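Local coordinates for uncharacterized protein (Bacteroides ovatus CL02T12C04, PDB 6PTM), which is an exo-carrageenase of glycoside hydrolase family 42 that probably hydrolyses galactosidic linkages at the ends of carrageenan chains, at residues G690-S695 with C707-I712; Q558-P563 with G594-F599; I712-N717 with L767-L772; A697-R702 with D730-M735; E449-Y454 with Y493-I498. One frame throughout, in Å; residues are numbered along the deposited sequence.

Contacts 1, 3 and 4 belong to the C-terminal beta-sandwich. Contact 4 pairs strands within one of its sheets, contact 3 lies at a turn of the other, and contact 1 packs the loop leading into strand 694-700, and the start of that strand, on edge strand 707-715; their centres are about 11 Å (contacts 1 and 3) and about 15 Å (contacts 1 and 4) apart. Contact 2 lies in the parallel alpha/beta domain, its centre about 11 Å from that of contact 1, and Gln560 ties the two together. Contact 5, within the catalytic barrel, has its centre about 13 Å from that of contact 2. The structure is the apo enzyme; two ethanediol molecules occupy contact 1.

Contact 1 of 5, residues G690-S695 with C707-I712; sequences GMPMIS and CEWRVI. With EDO (1,2-ethanediol), chain E; EDO (1,2-ethanediol), chain F.
Pro692 and Ile694 pack on Trp709 and Val711 where the two sheets of the C-terminal beta-sandwich meet: the loop leading into strand 694-700, and the start of that strand, lie on strand 707-715, an edge of the other sheet. No hydrogen bond joins the two segments, and the close-packed part is built of side chains and one backbone carbonyl. Trp709 CG lies between its own backbone N and carbonyl carbon (chi1 59°), and the six-membered end of the indole reaches residues 692-695. There Pro692 CB comes to 3.8 Å from Trp709 CZ3, the two side chains crossing at about a right angle. The carbonyl oxygen Ile694 O approaches the same ring obliquely, 3.3 Å from Trp709 CZ3, and is buried without a hydrogen-bonding partner in the model. Val711 uses both branches: CG2 lies at the indole edge, in its plane, and also 4.1 Å from Pro692 CB, while Val711 CG1 is 4.0 Å from Ile694 CG1. Beyond Val711 the fit gives way to small molecules, two ethanediols probably taken up from the crystallisation liquor. One accepts a hydrogen bond from Met693 N on its O2 (3.0 Å). The other gives its O2 hydroxyl to Val711 O at 3.0 Å.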
# COMPACT_ATOMS: atom_id res chain seq x y z
N GLY A 690 20.78 1.47 -20.08
CA GLY A 690 19.78 1.78 -19.04
C GLY A 690 20.32 1.71 -17.63
O GLY A 690 19.53 1.90 -16.70
N MET A 691 21.61 1.42 -17.43
CA MET A 691 22.16 1.26 -16.06
C MET A 691 22.24 2.66 -15.46
O MET A 691 22.27 3.65 -16.19
CB MET A 691 23.53 0.57 -16.05
CG MET A 691 23.48 -0.90 -16.48
SD MET A 691 22.34 -1.89 -15.49
CE MET A 691 23.27 -2.01 -13.97
N PRO A 692 22.24 2.78 -14.12
CA PRO A 692 22.42 4.07 -13.47
C PRO A 692 23.77 4.75 -13.81
O PRO A 692 24.77 4.07 -14.01
CB PRO A 692 22.34 3.73 -11.98
CG PRO A 692 21.54 2.45 -11.95
CD PRO A 692 22.07 1.69 -13.14
N MET A 693 23.76 6.08 -13.80
CA MET A 693 24.95 6.91 -14.11
C MET A 693 25.88 6.99 -12.90
O MET A 693 27.05 7.34 -13.09
CB MET A 693 24.51 8.32 -14.53
CG MET A 693 23.89 8.38 -15.90
SD MET A 693 25.16 8.05 -17.16
CE MET A 693 24.63 6.43 -17.71
N ILE A 694 25.39 6.65 -11.70
CA ILE A 694 26.17 6.53 -10.44
C ILE A 694 26.14 5.03 -10.10
O ILE A 694 25.03 4.42 -10.16
CB ILE A 694 25.60 7.40 -9.30
CG1 ILE A 694 25.48 8.89 -9.64
CG2 ILE A 694 26.37 7.20 -8.01
CD1 ILE A 694 26.78 9.54 -10.08
N SER A 695 27.30 4.44 -9.79
CA SER A 695 27.41 3.03 -9.35
C SER A 695 27.52 3.00 -7.84
O SER A 695 28.28 3.82 -7.28
CB SER A 695 28.56 2.34 -9.98
OG SER A 695 28.36 2.42 -11.37
N CYS A 707 20.28 -1.92 1.05
CA CYS A 707 20.12 -0.52 0.59
C CYS A 707 19.50 -0.53 -0.79
O CYS A 707 20.19 -0.88 -1.78
CB CYS A 707 21.45 0.22 0.59
SG CYS A 707 22.07 0.50 2.26
N GLU A 708 18.21 -0.17 -0.85
CA GLU A 708 17.55 0.05 -2.14
C GLU A 708 17.90 1.46 -2.60
O GLU A 708 17.61 2.40 -1.87
CB GLU A 708 16.04 -0.08 -2.01
CG GLU A 708 15.36 -0.16 -3.36
CD GLU A 708 13.86 0.07 -3.31
OE1 GLU A 708 13.44 1.25 -3.14
OE2 GLU A 708 13.14 -0.93 -3.37
N TRP A 709 18.47 1.58 -3.79
CA TRP A 709 18.96 2.88 -4.31
C TRP A 709 18.41 3.17 -5.71
O TRP A 709 18.00 2.19 -6.42
CB TRP A 709 20.47 2.95 -4.25
CG TRP A 709 21.19 1.90 -5.01
CD1 TRP A 709 21.43 0.63 -4.61
CD2 TRP A 709 21.88 2.08 -6.26
NE1 TRP A 709 22.15 -0.03 -5.57
CE2 TRP A 709 22.47 0.84 -6.58
CE3 TRP A 709 22.02 3.14 -7.14
CZ2 TRP A 709 23.23 0.65 -7.72
CZ3 TRP A 709 22.73 2.95 -8.31
CH2 TRP A 709 23.32 1.72 -8.59
N ARG A 710 18.30 4.46 -6.03
CA ARG A 710 17.78 4.96 -7.32
C ARG A 710 18.58 6.19 -7.69
O ARG A 710 19.08 6.87 -6.80
CB ARG A 710 16.30 5.32 -7.21
CG ARG A 710 15.37 4.17 -6.83
CD ARG A 710 15.29 3.04 -7.85
NE ARG A 710 14.37 1.98 -7.39
CZ ARG A 710 13.04 2.07 -7.38
NH1 ARG A 710 12.42 3.17 -7.81
NH2 ARG A 710 12.32 1.07 -6.90
N VAL A 711 18.69 6.48 -8.98
CA VAL A 711 19.40 7.67 -9.49
C VAL A 711 18.55 8.32 -10.58
O VAL A 711 18.14 7.61 -11.52
CB VAL A 711 20.79 7.28 -10.02
CG1 VAL A 711 21.58 8.53 -10.42
CG2 VAL A 711 21.52 6.45 -8.99
N ILE A 712 18.34 9.64 -10.46
CA ILE A 712 17.72 10.46 -11.53
C ILE A 712 18.69 11.58 -11.91
O ILE A 712 19.53 11.94 -11.06
CB ILE A 712 16.35 11.00 -11.12
CG1 ILE A 712 16.44 11.85 -9.86
CG2 ILE A 712 15.35 9.86 -10.99
CD1 ILE A 712 15.17 12.55 -9.48
C1 EDO E . 19.73 8.71 -15.28
O1 EDO E . 18.48 8.30 -14.75
C2 EDO E . 20.76 8.54 -14.24
O2 EDO E . 20.98 7.21 -13.79
C1 EDO F . 18.72 4.60 -15.31
O1 EDO F . 18.08 5.80 -15.74
C2 EDO F . 18.56 4.37 -13.86
O2 EDO F . 19.28 5.27 -13.02

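Contact 2 of 5, residues Q558-P563 with G594-F599; sequences QRQRKP and GLPIGF
Pro596 is held by Gln560, Lys562 and Pro563 at the border of the parallel alpha/beta domain, where the chain leaves helix 551-559 for strand 564-567 and passes the edge strand 597-600. Nothing in the first shell is a conventional hydrogen bond. Gln560 OE1 and Arg561 O each lie 3.4 Å from Pro596 CG, and the glutamine side chain crosses the pyrrolidine at about a right angle. Pro596 O, buried with no hydrogen-bonding partner, receives a CA-H...O contact from Lys562 CA at 3.4 Å. Lys562 CD then passes 3.8 Å from Gly598 CA, where a beta carbon would collide with it. Pro563 CG leans on both methyls of Leu595. In the next shell, Gln560 is directed by an extended chain whose CG is anti to the backbone N (chi1 -171°); its NE2 donates to Val711 O of the beta-sandwich, and a water links Gln560 OE1 to Gly594 O, 2.7 Å from each. Shortening this side chain to an alanine is likely to leave Val711 O without this donor, break the water bridge and remove one of the groups packed on Pro596 CG. Arg561 is salt-bridged to Asp613. Another water accepts from Lys562 NZ at 2.9 Å and donates to Ile597 O.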
# COMPACT_ATOMS: atom_id res chain seq x y z
N GLN A 558 9.14 7.96 -8.73
CA GLN A 558 7.93 7.08 -8.83
C GLN A 558 7.74 6.67 -10.30
O GLN A 558 7.33 5.53 -10.58
CB GLN A 558 6.64 7.78 -8.37
CG GLN A 558 6.49 8.02 -6.87
CD GLN A 558 5.12 8.54 -6.53
OE1 GLN A 558 4.27 8.72 -7.44
NE2 GLN A 558 4.86 8.73 -5.24
N ARG A 559 7.99 7.60 -11.22
CA ARG A 559 7.66 7.42 -12.66
C ARG A 559 8.83 6.77 -13.39
O ARG A 559 8.64 6.40 -14.57
CB ARG A 559 7.38 8.76 -13.34
CG ARG A 559 6.10 9.42 -12.84
CD ARG A 559 6.06 10.87 -13.22
NE ARG A 559 4.78 11.51 -12.88
CZ ARG A 559 4.59 12.83 -12.92
NH1 ARG A 559 5.59 13.64 -13.26
NH2 ARG A 559 3.40 13.34 -12.66
N GLN A 560 10.00 6.65 -12.77
CA GLN A 560 11.19 6.16 -13.51
C GLN A 560 10.86 4.82 -14.20
O GLN A 560 10.27 3.93 -13.56
CB GLN A 560 12.40 6.00 -12.60
CG GLN A 560 13.70 5.71 -13.36
CD GLN A 560 14.89 5.80 -12.45
OE1 GLN A 560 14.94 5.20 -11.37
NE2 GLN A 560 15.84 6.63 -12.84
N ARG A 561 11.33 4.69 -15.43
CA ARG A 561 11.33 3.44 -16.23
C ARG A 561 11.70 2.26 -15.33
O ARG A 561 12.73 2.33 -14.61
CB ARG A 561 12.33 3.59 -17.38
CG ARG A 561 12.45 2.37 -18.29
CD ARG A 561 13.50 2.60 -19.36
NE ARG A 561 13.69 1.51 -20.30
CZ ARG A 561 12.97 1.29 -21.40
NH1 ARG A 561 11.89 2.00 -21.65
NH2 ARG A 561 13.34 0.32 -22.23
N LYS A 562 10.84 1.24 -15.34
CA LYS A 562 11.04 -0.09 -14.73
C LYS A 562 11.56 -1.03 -15.83
O LYS A 562 10.78 -1.67 -16.54
CB LYS A 562 9.72 -0.58 -14.13
CG LYS A 562 9.06 0.31 -13.08
CD LYS A 562 7.81 -0.34 -12.52
CE LYS A 562 6.85 0.56 -11.76
NZ LYS A 562 7.49 1.26 -10.62
N PRO A 563 12.89 -1.12 -16.06
CA PRO A 563 13.38 -1.76 -17.29
C PRO A 563 13.39 -3.29 -17.27
O PRO A 563 13.71 -3.91 -18.28
CB PRO A 563 14.81 -1.23 -17.37
CG PRO A 563 15.22 -1.07 -15.91
CD PRO A 563 13.97 -0.49 -15.28
N GLY A 594 20.01 -0.59 -8.31
CA GLY A 594 19.79 0.80 -8.72
C GLY A 594 18.64 0.99 -9.71
O GLY A 594 18.42 2.13 -10.15
N LEU A 595 17.93 -0.08 -10.07
CA LEU A 595 16.85 -0.08 -11.09
C LEU A 595 15.52 -0.34 -10.43
O LEU A 595 15.39 -1.23 -9.59
CB LEU A 595 17.12 -1.19 -12.10
CG LEU A 595 18.37 -1.04 -12.95
CD1 LEU A 595 18.53 -2.28 -13.82
CD2 LEU A 595 18.33 0.24 -13.78
N PRO A 596 14.46 0.40 -10.80
CA PRO A 596 13.10 0.04 -10.40
C PRO A 596 12.80 -1.29 -11.06
O PRO A 596 12.96 -1.39 -12.27
CB PRO A 596 12.23 1.20 -10.93
CG PRO A 596 13.20 2.31 -11.25
CD PRO A 596 14.51 1.63 -11.60
N ILE A 597 12.31 -2.26 -10.28
CA ILE A 597 11.91 -3.60 -10.80
C ILE A 597 10.38 -3.65 -10.87
O ILE A 597 9.74 -3.34 -9.88
CB ILE A 597 12.49 -4.73 -9.93
CG1 ILE A 597 14.01 -4.60 -9.81
CG2 ILE A 597 12.07 -6.08 -10.46
CD1 ILE A 597 14.73 -4.58 -11.14
N GLY A 598 9.83 -4.03 -12.04
CA GLY A 598 8.38 -4.11 -12.20
C GLY A 598 7.93 -5.46 -12.61
O GLY A 598 8.74 -6.43 -12.50
N PHE A 599 6.67 -5.53 -13.04
CA PHE A 599 6.00 -6.81 -13.37
C PHE A 599 5.45 -6.74 -14.79
O PHE A 599 5.21 -5.66 -15.31
CB PHE A 599 4.93 -7.15 -12.33
CG PHE A 599 5.55 -7.52 -11.02
CD1 PHE A 599 5.94 -8.83 -10.78
CD2 PHE A 599 5.89 -6.55 -10.10
CE1 PHE A 599 6.59 -9.17 -9.61
CE2 PHE A 599 6.55 -6.88 -8.93
CZ PHE A 599 6.87 -8.20 -8.67
O HOH W 1 17.51 4.54 -10.88
O HOH W 2 9.45 -0.55 -9.57

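Contact 3 of 5, residues I712-N717 with L767-L772; sequences IAKDKN and LLEVSL
Lys714 and Glu769 send their chains toward each other with CG opposite the backbone N in both (chi1 -177° in each), so that the lysine methylenes lie obliquely across the carboxylate. The lysine bends at chi2 (-146°) and again at chi4 (-62°), leaving Lys714 NZ 4.1 Å from Glu769 OE2, too far for a salt bridge, though the opposite charges probably still attract. The firm link is made by backbone atoms, Leu772 N donating to Asn717 O at 2.8 Å, with Ser771 CA 3.3 Å from Asn717 O in a CA-H...O contact. Asp715 steadies the bend leading there, its OD2 accepting from Asn717 N at 3.1 Å in an Asx turn, while its OD1 is salt-bridged to Lys718. Glu769 also touches Lys718. The bend at 714-717 thus links strands 707-715 and 718-725, whereas the bond from Leu772 extends the pairing of 718-725 with 765-772, in which Tyr719 bonds to Val770 and Val721 to Leu768, at this end of the antiparallel sheet of the sandwich.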
# COMPACT_ATOMS: atom_id res chain seq x y z
N ILE A 712 18.34 9.64 -10.46
CA ILE A 712 17.72 10.46 -11.53
C ILE A 712 18.69 11.58 -11.91
O ILE A 712 19.53 11.94 -11.06
CB ILE A 712 16.35 11.00 -11.12
CG1 ILE A 712 16.44 11.85 -9.86
CG2 ILE A 712 15.35 9.86 -10.99
CD1 ILE A 712 15.17 12.55 -9.48
N ALA A 713 18.56 12.09 -13.13
CA ALA A 713 19.33 13.22 -13.68
C ALA A 713 18.68 14.49 -13.17
O ALA A 713 17.47 14.58 -13.31
CB ALA A 713 19.31 13.18 -15.18
N LYS A 714 19.45 15.39 -12.58
CA LYS A 714 19.03 16.76 -12.22
C LYS A 714 19.35 17.65 -13.42
O LYS A 714 18.51 18.49 -13.77
CB LYS A 714 19.79 17.24 -10.99
CG LYS A 714 19.42 18.62 -10.44
CD LYS A 714 20.62 19.33 -9.86
CE LYS A 714 20.36 20.33 -8.75
NZ LYS A 714 19.51 21.42 -9.24
N ASP A 715 20.52 17.43 -14.04
CA ASP A 715 20.97 18.13 -15.27
C ASP A 715 22.13 17.39 -15.93
O ASP A 715 22.30 16.16 -15.66
CB ASP A 715 21.26 19.60 -14.96
CG ASP A 715 22.48 19.84 -14.11
OD1 ASP A 715 22.49 20.90 -13.44
OD2 ASP A 715 23.40 18.99 -14.12
N LYS A 716 22.88 18.10 -16.78
CA LYS A 716 24.00 17.58 -17.61
C LYS A 716 24.91 16.70 -16.74
O LYS A 716 25.14 15.54 -17.12
CB LYS A 716 24.82 18.72 -18.22
N ASN A 717 25.43 17.20 -15.63
CA ASN A 717 26.47 16.43 -14.90
C ASN A 717 26.09 16.30 -13.42
O ASN A 717 27.00 16.12 -12.60
CB ASN A 717 27.86 17.04 -15.16
CG ASN A 717 28.58 16.47 -16.37
OD1 ASN A 717 28.36 15.33 -16.81
ND2 ASN A 717 29.51 17.25 -16.90
N LEU A 767 19.35 11.33 0.61
CA LEU A 767 18.98 11.97 -0.68
C LEU A 767 20.09 12.96 -1.01
O LEU A 767 20.24 13.96 -0.31
CB LEU A 767 17.61 12.64 -0.56
CG LEU A 767 17.04 13.19 -1.87
CD1 LEU A 767 16.58 12.08 -2.79
CD2 LEU A 767 15.89 14.13 -1.56
N LEU A 768 20.85 12.63 -2.03
CA LEU A 768 22.14 13.23 -2.35
C LEU A 768 22.10 13.80 -3.76
O LEU A 768 21.52 13.18 -4.69
CB LEU A 768 23.20 12.14 -2.27
CG LEU A 768 23.32 11.40 -0.95
CD1 LEU A 768 24.27 10.21 -1.13
CD2 LEU A 768 23.81 12.31 0.16
N GLU A 769 22.73 14.96 -3.89
CA GLU A 769 23.08 15.57 -5.17
C GLU A 769 24.55 15.22 -5.46
O GLU A 769 25.42 15.63 -4.67
CB GLU A 769 22.77 17.06 -5.15
CG GLU A 769 23.07 17.68 -6.51
CD GLU A 769 22.68 19.13 -6.60
OE1 GLU A 769 23.50 19.88 -7.05
OE2 GLU A 769 21.56 19.49 -6.22
N VAL A 770 24.79 14.51 -6.55
CA VAL A 770 26.12 14.02 -7.00
C VAL A 770 26.45 14.74 -8.31
O VAL A 770 25.64 14.65 -9.25
CB VAL A 770 26.12 12.48 -7.11
CG1 VAL A 770 27.46 11.93 -7.57
CG2 VAL A 770 25.73 11.84 -5.78
N SER A 771 27.55 15.51 -8.32
CA SER A 771 28.08 16.28 -9.48
C SER A 771 29.28 15.53 -10.08
O SER A 771 30.10 15.01 -9.29
CB SER A 771 28.49 17.68 -9.09
OG SER A 771 27.43 18.35 -8.40
N LEU A 772 29.38 15.43 -11.40
CA LEU A 772 30.52 14.74 -12.06
C LEU A 772 31.38 15.83 -12.71
O LEU A 772 30.88 16.93 -12.87
CB LEU A 772 30.04 13.69 -13.06
CG LEU A 772 28.99 12.71 -12.57
CD1 LEU A 772 28.68 11.68 -13.63
CD2 LEU A 772 29.39 12.03 -11.28

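Contact 4 of 5, residues A697-R702 with D730-M735; sequences AETNDR and DATVSM
Ala697 with Ser734 and Thr699 with Thr732 form hydrogen-bonded pairs of an antiparallel sheet, and Glu698 with Val733 a non-hydrogen-bonded pair, the strand axes running at 158° to each other. This is one sheet of the C-terminal beta-sandwich, with strand 694-700 at its edge and 731-737 in the middle. Each hydrogen-bonded pair is joined by two backbone bonds, the shortest of the four from Ser734 N to Ala697 O at 2.7 Å. On one face Thr699 and Thr732 run alongside each other in the same direction, with Thr699 OG1 3.6 Å from Thr732 CB. The other face, with Glu698, Asn700, Ala731 and Val733, looks to the second sheet, where Cys707 touches Ala731 and Val733. Glu698 runs out fully extended, CG trans to the backbone N (chi1 179°), and places OE2 3.4 Å from Ala731 CB. Its carboxylate gathers three donors: Cys707 N on OE1, Gly706 N on OE2, and Asn700 ND2, which meets OE2 at 2.8 Å from above the carboxylate plane. A glutamine in its place is likely to leave at least one of these N-H groups without an acceptor and so disturb the approach to strand 707-715. Asn700 in turn closes an Asx turn, OD1 accepting from Arg702 N at 2.8 Å, and its CG lies 3.5 Å above one face of the Arg702 guanidinium, toward its rim.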
# COMPACT_ATOMS: atom_id res chain seq x y z
N ALA A 697 28.10 0.27 -4.46
CA ALA A 697 28.40 -0.99 -3.78
C ALA A 697 28.04 -0.82 -2.30
O ALA A 697 28.32 0.22 -1.71
CB ALA A 697 29.87 -1.34 -3.94
N GLU A 698 27.52 -1.88 -1.70
CA GLU A 698 27.15 -1.92 -0.27
C GLU A 698 27.95 -3.01 0.43
O GLU A 698 27.91 -4.17 -0.06
CB GLU A 698 25.66 -2.22 -0.17
CG GLU A 698 25.15 -2.32 1.25
CD GLU A 698 23.70 -2.75 1.36
OE1 GLU A 698 22.98 -2.68 0.33
OE2 GLU A 698 23.31 -3.20 2.47
N THR A 699 28.52 -2.71 1.58
CA THR A 699 29.06 -3.75 2.50
C THR A 699 28.30 -3.68 3.83
O THR A 699 27.95 -2.58 4.29
CB THR A 699 30.58 -3.60 2.67
OG1 THR A 699 30.76 -2.33 3.28
CG2 THR A 699 31.35 -3.69 1.38
N ASN A 700 28.05 -4.83 4.45
CA ASN A 700 27.41 -4.92 5.78
C ASN A 700 27.88 -6.25 6.38
O ASN A 700 28.53 -7.04 5.65
CB ASN A 700 25.89 -4.72 5.61
CG ASN A 700 25.28 -5.78 4.72
OD1 ASN A 700 25.62 -6.95 4.88
ND2 ASN A 700 24.48 -5.41 3.72
N ASP A 701 27.53 -6.52 7.63
CA ASP A 701 27.94 -7.76 8.34
C ASP A 701 27.05 -8.94 7.93
O ASP A 701 27.19 -9.98 8.55
CB ASP A 701 27.96 -7.55 9.86
CG ASP A 701 26.61 -7.19 10.48
OD1 ASP A 701 25.58 -7.28 9.76
OD2 ASP A 701 26.58 -6.82 11.69
N ARG A 702 26.19 -8.79 6.92
CA ARG A 702 25.29 -9.88 6.47
C ARG A 702 25.77 -10.45 5.12
O ARG A 702 26.78 -9.98 4.59
CB ARG A 702 23.83 -9.42 6.43
CG ARG A 702 23.38 -8.76 7.72
CD ARG A 702 22.08 -7.99 7.70
NE ARG A 702 21.69 -7.50 6.39
CZ ARG A 702 21.79 -6.26 5.97
NH1 ARG A 702 22.29 -5.31 6.74
NH2 ARG A 702 21.37 -5.97 4.75
N ASP A 730 23.80 -1.82 10.05
CA ASP A 730 24.53 -0.74 9.35
C ASP A 730 25.08 -1.27 8.02
O ASP A 730 25.64 -2.39 7.93
CB ASP A 730 25.64 -0.15 10.22
CG ASP A 730 25.15 0.57 11.46
OD1 ASP A 730 23.92 0.68 11.67
OD2 ASP A 730 25.99 0.99 12.22
N ALA A 731 24.96 -0.44 7.00
CA ALA A 731 25.52 -0.68 5.67
C ALA A 731 26.43 0.50 5.34
O ALA A 731 26.10 1.63 5.69
CB ALA A 731 24.38 -0.82 4.68
N THR A 732 27.56 0.22 4.71
CA THR A 732 28.43 1.24 4.09
C THR A 732 28.19 1.24 2.59
O THR A 732 28.35 0.19 1.96
CB THR A 732 29.91 0.95 4.38
OG1 THR A 732 30.05 1.11 5.79
CG2 THR A 732 30.82 1.87 3.60
N VAL A 733 27.73 2.36 2.03
CA VAL A 733 27.56 2.50 0.56
C VAL A 733 28.81 3.17 0.03
O VAL A 733 29.30 4.11 0.64
CB VAL A 733 26.28 3.23 0.10
CG1 VAL A 733 25.03 2.40 0.40
CG2 VAL A 733 26.15 4.61 0.69
N SER A 734 29.27 2.73 -1.13
CA SER A 734 30.39 3.35 -1.84
C SER A 734 29.92 3.73 -3.26
O SER A 734 29.40 2.85 -3.98
CB SER A 734 31.57 2.40 -1.82
OG SER A 734 32.56 3.01 -2.59
N MET A 735 30.08 4.99 -3.64
CA MET A 735 29.53 5.52 -4.92
C MET A 735 30.67 5.92 -5.88
O MET A 735 31.68 6.43 -5.41
CB MET A 735 28.66 6.74 -4.66
CG MET A 735 27.46 6.46 -3.77
SD MET A 735 26.39 7.93 -3.72
CE MET A 735 27.57 9.16 -3.18
O HOH W 3 26.51 -4.39 9.13

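Contact 5 of 5, residues E449-Y454 with Y493-I498; sequences EICMAY and YWLATI
Ile450, Cys451 and Tyr454 meet Leu495 and Ala496 between two helices that run almost parallel, 8° apart, with axes approaching to 8.8 Å. Apolar contacts carry the interface. Leu495 CD2 fits between two partners, 3.7 Å from Cys451 SG and 3.9 Å from Ile450 CD1. Leu495 gets there by placing CG across from its backbone N (chi1 178°), and its side chain crosses that of Ile450 at about a right angle. The other branch of the isoleucine, Ile450 CG2, sits 4.0 Å from Ala496 CB; the small alanine lets the backbones come close, with Ile450 CA and Ala496 CA 5.1 Å apart. The aromatic contact is edgewise: Ala496 O lies near the ring plane of Tyr454, 3.9 Å from CD2, while Ile450 CA stands over one face of that ring, toward its rim. Among polar groups, Tyr493 O takes both Thr497 N and, at 2.7 Å, Thr497 OG1, from opposite faces of its carbonyl plane. The wider pi-type turn at 449-453 is marked by Tyr454 N bonding to Glu449 O at 3.1 Å; Ile450 O is buried without a partner. Helix 448-460 connects strands 421-423 and 466-471, and helix 486-498 connects 466-471 to 503-506, making them consecutive outer helices of the family's (beta/alpha)8 barrel. Tyr454 OH reaches inward to Asn423 and Asn468 on two of those strands.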
# COMPACT_ATOMS: atom_id res chain seq x y z
N GLU A 449 5.22 -5.63 1.04
CA GLU A 449 4.00 -4.94 0.54
C GLU A 449 4.35 -3.55 -0.05
O GLU A 449 3.93 -3.27 -1.21
CB GLU A 449 2.96 -4.88 1.64
CG GLU A 449 2.47 -6.26 2.02
CD GLU A 449 1.44 -6.24 3.12
OE1 GLU A 449 0.60 -5.29 3.16
OE2 GLU A 449 1.50 -7.16 3.94
N ILE A 450 5.07 -2.69 0.68
CA ILE A 450 5.34 -1.29 0.20
C ILE A 450 6.39 -1.26 -0.93
O ILE A 450 6.48 -0.21 -1.59
CB ILE A 450 5.73 -0.36 1.35
CG1 ILE A 450 6.98 -0.82 2.10
CG2 ILE A 450 4.55 -0.15 2.30
CD1 ILE A 450 7.48 0.24 3.09
N CYS A 451 7.19 -2.31 -1.12
CA CYS A 451 8.13 -2.40 -2.27
C CYS A 451 7.51 -3.25 -3.39
O CYS A 451 7.09 -2.70 -4.41
CB CYS A 451 9.50 -2.91 -1.84
SG CYS A 451 10.38 -1.74 -0.78
N MET A 452 7.35 -4.55 -3.18
CA MET A 452 6.98 -5.48 -4.27
C MET A 452 5.51 -5.33 -4.65
O MET A 452 5.27 -5.21 -5.83
CB MET A 452 7.27 -6.94 -3.93
CG MET A 452 7.21 -7.78 -5.16
SD MET A 452 7.72 -9.48 -4.84
CE MET A 452 6.29 -10.13 -3.99
N ALA A 453 4.56 -5.29 -3.71
CA ALA A 453 3.13 -5.14 -4.08
C ALA A 453 2.87 -3.76 -4.73
O ALA A 453 2.13 -3.69 -5.73
CB ALA A 453 2.23 -5.38 -2.90
N TYR A 454 3.42 -2.67 -4.18
CA TYR A 454 3.35 -1.31 -4.78
C TYR A 454 3.88 -1.37 -6.22
O TYR A 454 3.25 -0.79 -7.15
CB TYR A 454 4.04 -0.31 -3.82
CG TYR A 454 3.16 0.13 -2.67
CD1 TYR A 454 2.00 -0.57 -2.31
CD2 TYR A 454 3.48 1.24 -1.91
CE1 TYR A 454 1.20 -0.15 -1.27
CE2 TYR A 454 2.69 1.66 -0.85
CZ TYR A 454 1.54 0.98 -0.55
OH TYR A 454 0.75 1.44 0.47
N TYR A 493 7.69 5.78 5.41
CA TYR A 493 6.80 6.65 4.61
C TYR A 493 7.59 7.09 3.38
O TYR A 493 7.04 7.23 2.31
CB TYR A 493 6.24 7.81 5.44
CG TYR A 493 5.02 7.41 6.23
CD1 TYR A 493 5.16 6.76 7.44
CD2 TYR A 493 3.75 7.62 5.75
CE1 TYR A 493 4.06 6.33 8.16
CE2 TYR A 493 2.63 7.22 6.48
CZ TYR A 493 2.79 6.55 7.68
OH TYR A 493 1.72 6.13 8.41
N TRP A 494 8.88 7.31 3.56
CA TRP A 494 9.73 7.77 2.45
C TRP A 494 9.78 6.65 1.39
O TRP A 494 9.55 6.91 0.17
CB TRP A 494 11.13 8.15 2.97
CG TRP A 494 11.98 8.77 1.92
CD1 TRP A 494 12.67 8.13 0.94
CD2 TRP A 494 12.19 10.18 1.71
NE1 TRP A 494 13.31 9.03 0.15
CE2 TRP A 494 13.05 10.30 0.60
CE3 TRP A 494 11.77 11.33 2.36
CZ2 TRP A 494 13.45 11.53 0.11
CZ3 TRP A 494 12.16 12.55 1.89
CH2 TRP A 494 12.99 12.65 0.77
N LEU A 495 10.11 5.44 1.82
CA LEU A 495 10.26 4.30 0.91
C LEU A 495 8.93 4.03 0.18
O LEU A 495 8.92 3.92 -1.07
CB LEU A 495 10.77 3.10 1.72
CG LEU A 495 10.95 1.79 0.96
CD1 LEU A 495 12.04 1.91 -0.09
CD2 LEU A 495 11.19 0.65 1.94
N ALA A 496 7.82 3.97 0.92
CA ALA A 496 6.50 3.72 0.33
C ALA A 496 6.20 4.79 -0.73
O ALA A 496 5.68 4.44 -1.84
CB ALA A 496 5.43 3.69 1.40
N THR A 497 6.59 6.03 -0.46
CA THR A 497 6.34 7.15 -1.39
C THR A 497 7.21 6.99 -2.65
O THR A 497 6.69 7.19 -3.76
CB THR A 497 6.52 8.51 -0.72
OG1 THR A 497 5.65 8.53 0.41
CG2 THR A 497 6.18 9.60 -1.71
N ILE A 498 8.47 6.58 -2.49
CA ILE A 498 9.33 6.27 -3.66
C ILE A 498 8.63 5.23 -4.57
O ILE A 498 8.74 5.35 -5.81
CB ILE A 498 10.73 5.85 -3.22
CG1 ILE A 498 11.50 7.03 -2.60
CG2 ILE A 498 11.48 5.17 -4.37
CD1 ILE A 498 11.83 8.15 -3.55